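PDB 1Y9Z: alkaline serine protease from Pseudoalteromonas sp., which probably hydrolyses peptide bonds in proteins, as a subtilisin-like serine endopeptidase from a cold-adapted Antarctic bacterium. Local coordinates for residues H37-A42 and L206-V211; N41-T46 and A74-N79; I28-Y33 and N63-H68; G214-I219 and G358-E363; G54-P59 and I93-V98. All blocks are in the same frame, centred on the assembly; numbering follows the deposited sequence.

Interaction 1 of 5, residues H37-A42 and L206-V211; sequences HNDLNA and LSTVTV. With CA (calcium ion), chain C.
His37 donates from ND1 to the backbone carbonyl Val209 O, 3.2 Å away. The oxygen lies nearly in the plane of the imidazole, but the bond is bent, 136° at the hydrogen. CG of His37 stands anti to its backbone N (chi1 -167°), which points CG at the 206-211 segment. There Thr208 CG2 sits over one face of the imidazole in a CH-pi contact, shifted toward the rim, with His37 NE2 its nearest ring atom at 3.6 Å. The same methyl meets Asp39 CB at 3.7 Å, so it is shared by two neighbours of the loop. The other branch of Thr208 turns to Leu40: OG1 lies 3.7 Å from Leu40 CD1, while its polar partner is Thr67 O of the helix 65-74. Val211 CG2 adds a looser contact with His37 CA. On the loop's own side, His37 O takes the N-H of both Leu40 and Asn41, which keeps the turn compact. Asp39, pressed on Thr208 through CB, directs its carboxylate to calcium, binding through OD1 at 2.4 Å and OD2 at 2.6 Å. With Glu2, Ile76, Asn78, Glu80 and Val82 it completes a site that resembles the strong calcium site of the subtilisins.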
# COMPACT_ATOMS: atom_id res chain seq x y z
N HIS A 37 12.55 0.71 14.31
CA HIS A 37 11.32 -0.09 14.30
C HIS A 37 11.62 -1.58 14.47
O HIS A 37 12.51 -2.12 13.81
CB HIS A 37 10.57 0.15 12.98
CG HIS A 37 9.17 -0.37 12.99
ND1 HIS A 37 8.07 0.45 12.81
CD2 HIS A 37 8.68 -1.61 13.19
CE1 HIS A 37 6.97 -0.27 12.90
NE2 HIS A 37 7.31 -1.52 13.13
N ASN A 38 10.87 -2.25 15.34
CA ASN A 38 11.08 -3.67 15.60
C ASN A 38 10.96 -4.56 14.37
O ASN A 38 11.61 -5.60 14.29
CB ASN A 38 10.11 -4.18 16.67
CG ASN A 38 10.41 -3.63 18.05
OD1 ASN A 38 11.51 -3.16 18.33
ND2 ASN A 38 9.42 -3.71 18.94
N ASP A 39 10.13 -4.16 13.41
CA ASP A 39 9.95 -4.96 12.20
C ASP A 39 10.92 -4.59 11.09
O ASP A 39 10.82 -5.12 9.98
CB ASP A 39 8.50 -4.83 11.70
CG ASP A 39 7.67 -6.07 11.98
OD1 ASP A 39 8.08 -6.88 12.84
OD2 ASP A 39 6.60 -6.24 11.36
N LEU A 40 11.85 -3.69 11.38
CA LEU A 40 12.83 -3.25 10.37
C LEU A 40 14.27 -3.18 10.86
O LEU A 40 15.20 -3.18 10.05
CB LEU A 40 12.44 -1.87 9.84
CG LEU A 40 11.11 -1.74 9.09
CD1 LEU A 40 10.84 -0.27 8.80
CD2 LEU A 40 11.18 -2.54 7.80
N ASN A 41 14.45 -3.11 12.17
CA ASN A 41 15.78 -2.99 12.76
C ASN A 41 16.80 -4.04 12.33
O ASN A 41 17.92 -3.70 11.96
CB ASN A 41 15.65 -3.02 14.29
CG ASN A 41 16.97 -2.78 14.98
OD1 ASN A 41 17.46 -1.65 15.04
ND2 ASN A 41 17.57 -3.84 15.51
N ALA A 42 16.41 -5.31 12.38
CA ALA A 42 17.32 -6.41 12.07
C ALA A 42 17.43 -6.87 10.62
O ALA A 42 17.84 -8.01 10.36
CB ALA A 42 17.00 -7.60 12.97
N LEU A 206 -1.60 -2.21 4.69
CA LEU A 206 -1.06 -2.10 6.03
C LEU A 206 0.44 -2.36 6.02
O LEU A 206 0.91 -3.33 5.42
CB LEU A 206 -1.73 -3.13 6.95
CG LEU A 206 -1.22 -3.21 8.39
CD1 LEU A 206 -1.53 -1.91 9.12
CD2 LEU A 206 -1.88 -4.40 9.09
N SER A 207 1.20 -1.48 6.67
CA SER A 207 2.65 -1.66 6.73
C SER A 207 3.23 -0.88 7.90
O SER A 207 2.50 -0.22 8.65
CB SER A 207 3.32 -1.21 5.43
OG SER A 207 4.69 -1.58 5.41
N THR A 208 4.54 -0.98 8.05
CA THR A 208 5.28 -0.28 9.09
C THR A 208 5.35 1.22 8.82
O THR A 208 5.42 1.65 7.67
CB THR A 208 6.73 -0.80 9.15
OG1 THR A 208 7.27 -0.78 7.82
CG2 THR A 208 6.78 -2.22 9.68
N VAL A 209 5.32 2.01 9.88
CA VAL A 209 5.48 3.46 9.76
C VAL A 209 6.38 3.88 10.92
O VAL A 209 6.58 3.12 11.86
CB VAL A 209 4.14 4.24 9.84
CG1 VAL A 209 3.26 3.89 8.65
CG2 VAL A 209 3.44 3.96 11.15
N THR A 210 6.93 5.08 10.83
CA THR A 210 7.80 5.60 11.88
C THR A 210 7.10 5.38 13.22
O THR A 210 5.92 5.69 13.38
CB THR A 210 8.06 7.09 11.67
OG1 THR A 210 8.66 7.27 10.37
CG2 THR A 210 9.01 7.63 12.73
N VAL A 211 7.85 4.83 14.18
CA VAL A 211 7.30 4.52 15.50
C VAL A 211 6.44 5.63 16.10
O VAL A 211 6.85 6.78 16.20
CB VAL A 211 8.44 4.17 16.49
CG1 VAL A 211 7.87 3.98 17.90
CG2 VAL A 211 9.13 2.88 16.04
CA CA C . 6.75 -8.73 11.95

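Interaction 2 of 5, residues N41-T46 and A74-N79. With CA (calcium ion), chain C.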
# COMPACT_ATOMS: atom_id res chain seq x y z
N ASN A 41 14.45 -3.11 12.17
CA ASN A 41 15.78 -2.99 12.76
C ASN A 41 16.80 -4.04 12.33
O ASN A 41 17.92 -3.70 11.96
CB ASN A 41 15.65 -3.02 14.29
CG ASN A 41 16.97 -2.78 14.98
OD1 ASN A 41 17.46 -1.65 15.04
ND2 ASN A 41 17.57 -3.84 15.51
N ALA A 42 16.41 -5.31 12.38
CA ALA A 42 17.32 -6.41 12.07
C ALA A 42 17.43 -6.87 10.62
O ALA A 42 17.84 -8.01 10.36
CB ALA A 42 17.00 -7.60 12.97
N ASN A 43 17.08 -6.01 9.67
CA ASN A 43 17.21 -6.38 8.27
C ASN A 43 18.66 -6.13 7.85
O ASN A 43 19.40 -5.44 8.55
CB ASN A 43 16.30 -5.54 7.38
CG ASN A 43 14.94 -6.17 7.16
OD1 ASN A 43 14.84 -7.39 6.99
ND2 ASN A 43 13.89 -5.36 7.15
N ASN A 44 19.07 -6.72 6.73
CA ASN A 44 20.41 -6.51 6.21
C ASN A 44 20.30 -5.22 5.42
O ASN A 44 20.33 -5.21 4.19
CB ASN A 44 20.82 -7.66 5.29
CG ASN A 44 20.68 -9.00 5.96
OD1 ASN A 44 20.93 -9.13 7.16
ND2 ASN A 44 20.29 -10.02 5.20
N VAL A 45 20.17 -4.13 6.16
CA VAL A 45 19.99 -2.82 5.57
C VAL A 45 21.15 -1.86 5.78
O VAL A 45 21.72 -1.78 6.87
CB VAL A 45 18.68 -2.18 6.12
CG1 VAL A 45 18.77 -2.02 7.63
CG2 VAL A 45 18.43 -0.84 5.44
N THR A 46 21.50 -1.15 4.72
CA THR A 46 22.57 -0.17 4.75
C THR A 46 22.04 1.05 4.01
O THR A 46 20.94 1.01 3.46
CB THR A 46 23.84 -0.67 4.03
OG1 THR A 46 23.51 -1.04 2.68
CG2 THR A 46 24.43 -1.87 4.76
N ALA A 74 10.15 -5.71 3.09
CA ALA A 74 10.83 -6.59 4.03
C ALA A 74 10.51 -6.50 5.52
O ALA A 74 11.40 -6.68 6.34
CB ALA A 74 12.34 -6.44 3.83
N ALA A 75 9.26 -6.21 5.88
CA ALA A 75 8.93 -6.18 7.31
C ALA A 75 9.32 -7.58 7.81
O ALA A 75 8.99 -8.59 7.18
CB ALA A 75 7.44 -5.93 7.52
N ILE A 76 10.02 -7.63 8.93
CA ILE A 76 10.52 -8.88 9.48
C ILE A 76 9.51 -9.84 10.08
O ILE A 76 8.59 -9.44 10.79
CB ILE A 76 11.61 -8.58 10.53
CG1 ILE A 76 12.73 -7.78 9.88
CG2 ILE A 76 12.15 -9.88 11.12
CD1 ILE A 76 13.77 -7.27 10.85
N ALA A 77 9.68 -11.13 9.78
CA ALA A 77 8.82 -12.18 10.32
C ALA A 77 9.27 -12.41 11.76
O ALA A 77 10.41 -12.81 12.00
CB ALA A 77 8.98 -13.45 9.49
N ASN A 78 8.37 -12.16 12.71
CA ASN A 78 8.72 -12.30 14.12
C ASN A 78 7.53 -12.34 15.08
O ASN A 78 7.65 -11.94 16.23
CB ASN A 78 9.63 -11.14 14.52
CG ASN A 78 9.04 -9.79 14.15
OD1 ASN A 78 7.84 -9.69 13.88
ND2 ASN A 78 9.87 -8.75 14.15
N ASN A 79 6.38 -12.81 14.62
CA ASN A 79 5.21 -12.89 15.49
C ASN A 79 4.67 -11.55 16.02
O ASN A 79 3.90 -11.51 16.99
CB ASN A 79 5.51 -13.82 16.68
CG ASN A 79 4.28 -14.17 17.49
OD1 ASN A 79 3.29 -14.68 16.95
ND2 ASN A 79 4.32 -13.90 18.79
CA CA C . 6.75 -8.73 11.95
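Ala74 meets Asn43 first: its carbonyl O accepts a nearly straight hydrogen bond from Asn43 ND2, 2.9 Å long and 166° at the hydrogen. The oxygen lies in the plane of the Asn43 amide, while the donor stands above the plane of the Ala74 carbonyl. Ala74 CB closes in on the same nitrogen at 3.8 Å, and Asn43 ND2 also bonds Tyr33 OH. An alanine in place of Asn43 would probably leave Ala74 O without this donor, deprive Tyr33 OH of a partner and open a gap beside Ile76. Two residues on, Ile76 and Asn43 reach toward each other tip to tip, CG1 of Ile76 lying 3.6 Å from OD1 of Asn43. The nearly straight chi2 of Ile76 (172°) carries CD1 onward to Ala42, where it lies 3.6 Å from the backbone N and 3.9 Å from CB. In this way the loop leaving helix 65-74 packs against the approach to strand 44-47 of the subtilisin-like alpha/beta domain, and that same loop folds around a calcium ion. The backbone N of Ile76 bonds Asp39, and Ile76 O binds the metal at 2.3 Å. Asn78 follows with its side chain: CG lies between its own backbone N and carbonyl carbon (chi1 52°), and OD1 reaches the calcium at 2.4 Å.

Interaction 3 of 5, residues I28-Y33 and N63-H68; sequences IIDSGY and NAHGTH
The imidazole of His65 and the carboxylate of Asp30 lie nearly coplanar, 27° apart, and meet at the ring's edge. His65 ND1 gives its hydrogen to Asp30 OD1 at 2.8 Å, on the syn lone pair and almost straight (166°). The anti lone pair of OD1 takes the backbone N-H of Ser31 at 2.7 Å, so two donors fix the carboxylate's rotation. A bound phenylmethanesulfonic acid touches the histidine. With the Asp-Ser-Gly and His-Gly-Thr-His sequences, the pairing is consistent with the aspartate and histidine of the subtilisin catalytic triad, at the end of strand 25-30 and the start of helix 65-74. Nearby, Ser31 OG ties the approach to that helix to its first turn: it donates to Asn63 O at 2.9 Å, from above the carbonyl plane, and accepts from Gly66 N at 2.8 Å. Its chi1 of 74° sets OG between the backbone N and carbonyl carbon. Gly66 lets the backbones close up, for any side-chain carbon there would run into Gly32 O and Ser31 N; Gly66 CA makes a CA-H...O contact with Gly32 O at 3.4 Å. One water donates to Gly32 O and Asn63 O and bonds Thr67 OG1, which also meets Asp34 N.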
# COMPACT_ATOMS: atom_id res chain seq x y z
N ILE A 28 15.97 1.37 -2.04
CA ILE A 28 14.75 2.13 -1.89
C ILE A 28 15.07 3.62 -1.86
O ILE A 28 15.67 4.12 -0.90
CB ILE A 28 14.03 1.76 -0.57
CG1 ILE A 28 13.79 0.25 -0.51
CG2 ILE A 28 12.71 2.50 -0.48
CD1 ILE A 28 13.26 -0.23 0.84
N ILE A 29 14.68 4.33 -2.92
CA ILE A 29 14.89 5.77 -3.00
C ILE A 29 13.57 6.34 -2.49
O ILE A 29 12.54 6.26 -3.16
CB ILE A 29 15.15 6.22 -4.45
CG1 ILE A 29 16.44 5.58 -4.96
CG2 ILE A 29 15.23 7.74 -4.52
CD1 ILE A 29 16.82 5.99 -6.37
N ASP A 30 13.60 6.91 -1.29
CA ASP A 30 12.37 7.41 -0.69
C ASP A 30 12.66 8.36 0.47
O ASP A 30 13.67 9.07 0.46
CB ASP A 30 11.54 6.20 -0.22
CG ASP A 30 10.05 6.43 -0.33
OD1 ASP A 30 9.54 7.35 0.34
OD2 ASP A 30 9.38 5.69 -1.09
N SER A 31 11.79 8.37 1.48
CA SER A 31 11.96 9.28 2.61
C SER A 31 12.70 8.72 3.82
O SER A 31 12.52 9.20 4.94
CB SER A 31 10.59 9.80 3.08
OG SER A 31 9.86 8.80 3.78
N GLY A 32 13.53 7.71 3.62
CA GLY A 32 14.25 7.17 4.76
C GLY A 32 13.65 5.88 5.28
O GLY A 32 12.59 5.44 4.84
N TYR A 33 14.33 5.32 6.27
CA TYR A 33 13.96 4.03 6.85
C TYR A 33 14.09 4.09 8.38
O TYR A 33 15.18 4.33 8.89
CB TYR A 33 14.96 3.02 6.27
CG TYR A 33 14.82 1.57 6.67
CD1 TYR A 33 14.25 0.64 5.80
CD2 TYR A 33 15.37 1.10 7.86
CE1 TYR A 33 14.23 -0.71 6.10
CE2 TYR A 33 15.35 -0.26 8.17
CZ TYR A 33 14.79 -1.16 7.29
OH TYR A 33 14.82 -2.50 7.56
N ASN A 63 7.35 11.80 8.17
CA ASN A 63 8.09 11.51 6.95
C ASN A 63 8.24 9.99 6.88
O ASN A 63 9.31 9.48 6.58
CB ASN A 63 9.46 12.20 7.02
CG ASN A 63 10.19 12.21 5.70
OD1 ASN A 63 9.58 12.37 4.64
ND2 ASN A 63 11.51 12.07 5.76
N ALA A 64 7.14 9.30 7.15
CA ALA A 64 7.11 7.84 7.20
C ALA A 64 6.91 7.06 5.91
O ALA A 64 6.91 5.83 5.92
CB ALA A 64 6.04 7.40 8.21
N HIS A 65 6.75 7.76 4.79
CA HIS A 65 6.50 7.10 3.51
C HIS A 65 7.49 5.98 3.18
O HIS A 65 7.08 4.87 2.85
CB HIS A 65 6.48 8.15 2.40
CG HIS A 65 5.97 7.64 1.09
ND1 HIS A 65 6.80 7.13 0.11
CD2 HIS A 65 4.72 7.56 0.59
CE1 HIS A 65 6.08 6.76 -0.93
NE2 HIS A 65 4.81 7.01 -0.67
N GLY A 66 8.78 6.28 3.27
CA GLY A 66 9.80 5.30 2.96
C GLY A 66 9.78 4.09 3.87
O GLY A 66 10.15 2.99 3.46
N THR A 67 9.35 4.30 5.11
CA THR A 67 9.28 3.22 6.08
C THR A 67 8.11 2.29 5.74
O THR A 67 8.20 1.08 5.92
CB THR A 67 9.14 3.80 7.51
OG1 THR A 67 10.34 4.51 7.84
CG2 THR A 67 8.91 2.70 8.53
N HIS A 68 7.02 2.87 5.24
CA HIS A 68 5.86 2.08 4.86
C HIS A 68 6.25 1.23 3.65
O HIS A 68 6.00 0.02 3.60
CB HIS A 68 4.69 3.01 4.53
CG HIS A 68 3.36 2.33 4.45
ND1 HIS A 68 2.96 1.61 3.35
CD2 HIS A 68 2.35 2.24 5.35
CE1 HIS A 68 1.75 1.11 3.57
NE2 HIS A 68 1.36 1.48 4.78
O HOH W 1 10.28 6.83 6.32
O HOH W 2 12.94 3.56 2.86

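Interaction 4 of 5, residues G214-I219 and G358-E363; sequences GRLADI and GNQDYE
Gly214 and Gln360 face each other as an antiparallel hydrogen-bonded pair: Gly214 N donates to Gln360 O at 2.7 Å, and Gln360 N returns to Gly214 O at 3.1 Å. Asn359 (phi 58°) faces the same glycine, so it and Gln360 form a G1 beta bulge. The extra N-H of the bulge is served by a water, which accepts from Asn359 N at 2.9 Å and donates to Gly214 O at 2.8 Å, giving that carbonyl two donors. Past the corner, Arg215 N bonds Tyr362 O at 3.0 Å. The same oxygen takes a CA-H...O contact from Gly214, where a side chain would collide with it. The Gln360 chain bends at chi2 (-58°), which turns CD back; NE2 donates to Gly358 O at 2.9 Å. Leu216 crosses this chain at about a right angle, CG to CG 3.9 Å. Arg215 sends its extended chain elsewhere, NE to Asn250 OD1 and NH2 to His234 O, and Glu363 OE2 lies 3.6 Å from Gly214 CA. Strand 214-221 pairs with strand 351-360 in the large sheet probably belonging to the inserted beta-barrel domain, while the chain beyond the bulge turns off as strand 362-365 to pair with strand 205-208.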
# COMPACT_ATOMS: atom_id res chain seq x y z
N GLY A 214 1.65 5.87 13.51
CA GLY A 214 0.59 5.11 12.86
C GLY A 214 -0.76 5.13 13.54
O GLY A 214 -0.98 5.82 14.54
N ARG A 215 -1.67 4.34 12.98
CA ARG A 215 -3.02 4.26 13.50
C ARG A 215 -3.60 2.91 13.08
O ARG A 215 -3.34 2.43 11.98
CB ARG A 215 -3.85 5.39 12.90
CG ARG A 215 -5.17 5.61 13.59
CD ARG A 215 -5.97 6.66 12.85
NE ARG A 215 -7.24 6.87 13.52
CZ ARG A 215 -8.35 7.26 12.90
NH1 ARG A 215 -9.47 7.42 13.59
NH2 ARG A 215 -8.33 7.47 11.59
N LEU A 216 -4.37 2.30 13.98
CA LEU A 216 -4.97 1.01 13.68
C LEU A 216 -6.41 0.97 14.16
O LEU A 216 -6.87 1.87 14.85
CB LEU A 216 -4.17 -0.11 14.35
CG LEU A 216 -2.74 -0.31 13.85
CD1 LEU A 216 -2.01 -1.33 14.72
CD2 LEU A 216 -2.76 -0.77 12.40
N ALA A 217 -7.11 -0.09 13.77
CA ALA A 217 -8.50 -0.27 14.16
C ALA A 217 -8.73 -1.74 14.49
O ALA A 217 -7.91 -2.59 14.14
CB ALA A 217 -9.42 0.17 13.03
N ASP A 218 -9.84 -2.03 15.15
CA ASP A 218 -10.14 -3.40 15.52
C ASP A 218 -11.64 -3.56 15.77
O ASP A 218 -12.34 -2.58 16.06
CB ASP A 218 -9.37 -3.79 16.78
CG ASP A 218 -9.19 -5.29 16.94
OD1 ASP A 218 -9.73 -6.05 16.11
OD2 ASP A 218 -8.51 -5.71 17.90
N ILE A 219 -12.11 -4.79 15.62
CA ILE A 219 -13.50 -5.15 15.86
C ILE A 219 -13.41 -6.45 16.64
O ILE A 219 -12.80 -7.41 16.17
CB ILE A 219 -14.28 -5.43 14.56
CG1 ILE A 219 -14.37 -4.17 13.71
CG2 ILE A 219 -15.68 -5.94 14.90
CD1 ILE A 219 -14.99 -4.40 12.34
N GLY A 358 -4.60 5.48 18.03
CA GLY A 358 -3.51 6.26 17.46
C GLY A 358 -2.20 5.87 18.11
O GLY A 358 -2.14 4.93 18.91
N ASN A 359 -1.14 6.60 17.77
CA ASN A 359 0.19 6.35 18.33
C ASN A 359 0.67 4.92 18.07
O ASN A 359 1.38 4.34 18.89
CB ASN A 359 0.17 6.63 19.84
CG ASN A 359 1.56 6.82 20.42
OD1 ASN A 359 2.30 7.72 20.01
ND2 ASN A 359 1.93 5.98 21.38
N GLN A 360 0.29 4.36 16.92
CA GLN A 360 0.70 3.00 16.58
C GLN A 360 1.97 2.98 15.73
O GLN A 360 2.48 4.03 15.33
CB GLN A 360 -0.43 2.29 15.84
CG GLN A 360 -1.70 2.14 16.67
CD GLN A 360 -1.46 1.39 17.96
OE1 GLN A 360 -1.06 0.22 17.95
NE2 GLN A 360 -1.70 2.05 19.08
N ASP A 361 2.48 1.79 15.45
CA ASP A 361 3.70 1.64 14.67
C ASP A 361 3.44 1.06 13.28
O ASP A 361 4.37 0.66 12.56
CB ASP A 361 4.71 0.77 15.43
CG ASP A 361 4.96 1.27 16.84
OD1 ASP A 361 4.90 2.49 17.05
OD2 ASP A 361 5.22 0.44 17.73
N TYR A 362 2.16 1.01 12.90
CA TYR A 362 1.74 0.49 11.60
C TYR A 362 0.56 1.34 11.15
O TYR A 362 -0.07 2.01 11.97
CB TYR A 362 1.29 -0.96 11.73
CG TYR A 362 2.35 -1.85 12.33
CD1 TYR A 362 3.31 -2.48 11.53
CD2 TYR A 362 2.45 -2.01 13.71
CE1 TYR A 362 4.33 -3.23 12.08
CE2 TYR A 362 3.47 -2.76 14.28
CZ TYR A 362 4.41 -3.37 13.46
OH TYR A 362 5.44 -4.09 14.02
N GLU A 363 0.27 1.32 9.86
CA GLU A 363 -0.85 2.10 9.35
C GLU A 363 -1.23 1.68 7.94
O GLU A 363 -0.41 1.16 7.19
CB GLU A 363 -0.52 3.59 9.36
CG GLU A 363 -1.73 4.49 9.13
CD GLU A 363 -1.43 5.97 9.32
OE1 GLU A 363 -2.39 6.77 9.26
OE2 GLU A 363 -0.26 6.33 9.53
O HOH W 3 -1.52 8.34 15.51

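Interaction 5 of 5, residues G54-P59 and I93-V98; sequences GNWYQP and IHIVKV
Trp56 and Ile95 cross at about a right angle, the indole meeting the isoleucine's branch point through its six-membered ring. CE3 of Trp56 is 3.5 Å from Ile95 CB, and CZ3 is 3.8 Å from Ile95 CG1. Tyr57 CD1 lies over one face of the same indole, offset toward its rim. Lys97, two residues further along the strand on the same side, runs extended past Trp56 CA toward the turn. Its CG is anti to the backbone N (chi1 -177°), and CD comes within 3.6 Å of Asn55 O. The tip, NZ, donates to Gln58 O at 2.8 Å and weakly to Asn55 O at 3.4 Å. Asn55 to Gln58 form a type I beta turn, closed by Gln58 N on Asn55 O, so the ammonium group grips its last carbonyl firmly, its first weakly. Strand 92-100 runs parallel between strands 25-30 and 44-47 in the central sheet of the subtilisin-like alpha/beta domain, and the turn packs on it at Ile95 and Lys97. A leucine in place of Lys97 would probably leave Gln58 O without its charged donor and the turn less firmly tied to the strand. Trp56 also packs on Val45 of strand 44-47, its backbone N bonding Asn49 OD1.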
# COMPACT_ATOMS: atom_id res chain seq x y z
N GLY A 54 19.93 14.50 6.23
CA GLY A 54 20.33 13.87 7.48
C GLY A 54 20.70 12.40 7.37
O GLY A 54 21.41 11.99 6.45
N ASN A 55 20.24 11.61 8.33
CA ASN A 55 20.54 10.18 8.35
C ASN A 55 19.46 9.36 7.65
O ASN A 55 18.26 9.56 7.90
CB ASN A 55 20.70 9.68 9.79
CG ASN A 55 21.90 10.29 10.48
OD1 ASN A 55 23.00 10.32 9.93
ND2 ASN A 55 21.70 10.78 11.70
N TRP A 56 19.88 8.44 6.79
CA TRP A 56 18.94 7.60 6.06
C TRP A 56 18.12 6.74 7.00
O TRP A 56 16.98 6.38 6.68
CB TRP A 56 19.69 6.71 5.06
CG TRP A 56 20.63 5.71 5.68
CD1 TRP A 56 21.98 5.86 5.88
CD2 TRP A 56 20.30 4.41 6.19
NE1 TRP A 56 22.50 4.73 6.47
CE2 TRP A 56 21.49 3.83 6.67
CE3 TRP A 56 19.10 3.68 6.27
CZ2 TRP A 56 21.52 2.55 7.23
CZ3 TRP A 56 19.14 2.40 6.83
CH2 TRP A 56 20.34 1.85 7.31
N TYR A 57 18.69 6.41 8.16
CA TYR A 57 18.02 5.57 9.14
C TYR A 57 17.13 6.32 10.14
O TYR A 57 16.62 5.73 11.09
CB TYR A 57 19.06 4.73 9.91
CG TYR A 57 20.23 5.52 10.45
CD1 TYR A 57 21.36 5.77 9.67
CD2 TYR A 57 20.22 6.01 11.76
CE1 TYR A 57 22.45 6.48 10.17
CE2 TYR A 57 21.30 6.72 12.27
CZ TYR A 57 22.41 6.95 11.48
OH TYR A 57 23.49 7.65 11.99
N GLN A 58 16.96 7.62 9.91
CA GLN A 58 16.13 8.45 10.77
C GLN A 58 15.23 9.30 9.87
O GLN A 58 15.62 10.38 9.43
CB GLN A 58 17.00 9.35 11.65
CG GLN A 58 17.72 8.58 12.75
CD GLN A 58 18.75 9.42 13.49
OE1 GLN A 58 19.26 9.01 14.53
NE2 GLN A 58 19.05 10.60 12.96
N PRO A 59 14.01 8.83 9.60
CA PRO A 59 13.10 9.60 8.74
C PRO A 59 12.74 10.99 9.25
O PRO A 59 12.52 11.91 8.46
CB PRO A 59 11.87 8.69 8.64
CG PRO A 59 11.90 7.93 9.93
CD PRO A 59 13.36 7.59 10.08
N ILE A 93 19.22 -4.64 1.55
CA ILE A 93 18.46 -3.43 1.27
C ILE A 93 19.36 -2.22 1.44
O ILE A 93 20.08 -2.10 2.43
CB ILE A 93 17.29 -3.29 2.26
CG1 ILE A 93 16.43 -4.55 2.23
CG2 ILE A 93 16.46 -2.06 1.92
CD1 ILE A 93 15.37 -4.59 3.32
N HIS A 94 19.33 -1.32 0.46
CA HIS A 94 20.12 -0.10 0.54
C HIS A 94 19.15 1.07 0.51
O HIS A 94 18.23 1.10 -0.31
CB HIS A 94 21.11 0.02 -0.62
CG HIS A 94 22.19 1.03 -0.37
ND1 HIS A 94 23.20 0.82 0.55
CD2 HIS A 94 22.40 2.27 -0.88
CE1 HIS A 94 23.98 1.89 0.60
NE2 HIS A 94 23.51 2.78 -0.26
N ILE A 95 19.36 2.02 1.40
CA ILE A 95 18.48 3.17 1.51
C ILE A 95 19.12 4.48 1.05
O ILE A 95 20.23 4.82 1.47
CB ILE A 95 18.01 3.36 2.98
CG1 ILE A 95 17.39 2.06 3.51
CG2 ILE A 95 17.01 4.51 3.06
CD1 ILE A 95 16.20 1.56 2.73
N VAL A 96 18.42 5.19 0.18
CA VAL A 96 18.86 6.51 -0.27
C VAL A 96 17.68 7.41 0.05
O VAL A 96 16.61 7.29 -0.54
CB VAL A 96 19.17 6.55 -1.78
CG1 VAL A 96 19.51 7.98 -2.20
CG2 VAL A 96 20.34 5.63 -2.11
N LYS A 97 17.88 8.29 1.03
CA LYS A 97 16.84 9.21 1.49
C LYS A 97 16.87 10.52 0.71
O LYS A 97 17.77 11.34 0.89
CB LYS A 97 17.04 9.47 2.98
CG LYS A 97 15.98 10.35 3.63
CD LYS A 97 16.34 10.58 5.09
CE LYS A 97 15.40 11.57 5.77
NZ LYS A 97 15.89 11.89 7.14
N VAL A 98 15.86 10.72 -0.14
CA VAL A 98 15.78 11.94 -0.94
C VAL A 98 14.73 12.92 -0.42
O VAL A 98 14.70 14.08 -0.82
CB VAL A 98 15.47 11.63 -2.42
CG1 VAL A 98 16.59 10.79 -3.02
CG2 VAL A 98 14.13 10.89 -2.54

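How the interactions relate
Interactions 2, 3 and 5 all reach the central sheet of the alpha/beta domain; the centres of 3 and 5 are only about 7 Å apart. Along the chain, the segments of 2, 3 and 5 alternate. Interactions 1 and 2 share Asn41 and Ala42, their centres about 8 Å apart, and meet at one calcium ion. Interaction 1 joins this early region to strand 205-208, which pairs with strand 362-365 of interaction 4. Interaction 4, its centre about 24 Å from that of interaction 5, marks the passage to the second large sheet. Together they connect the metal site, the pocket that holds phenylmethanesulfonic acid and the probable inserted domain.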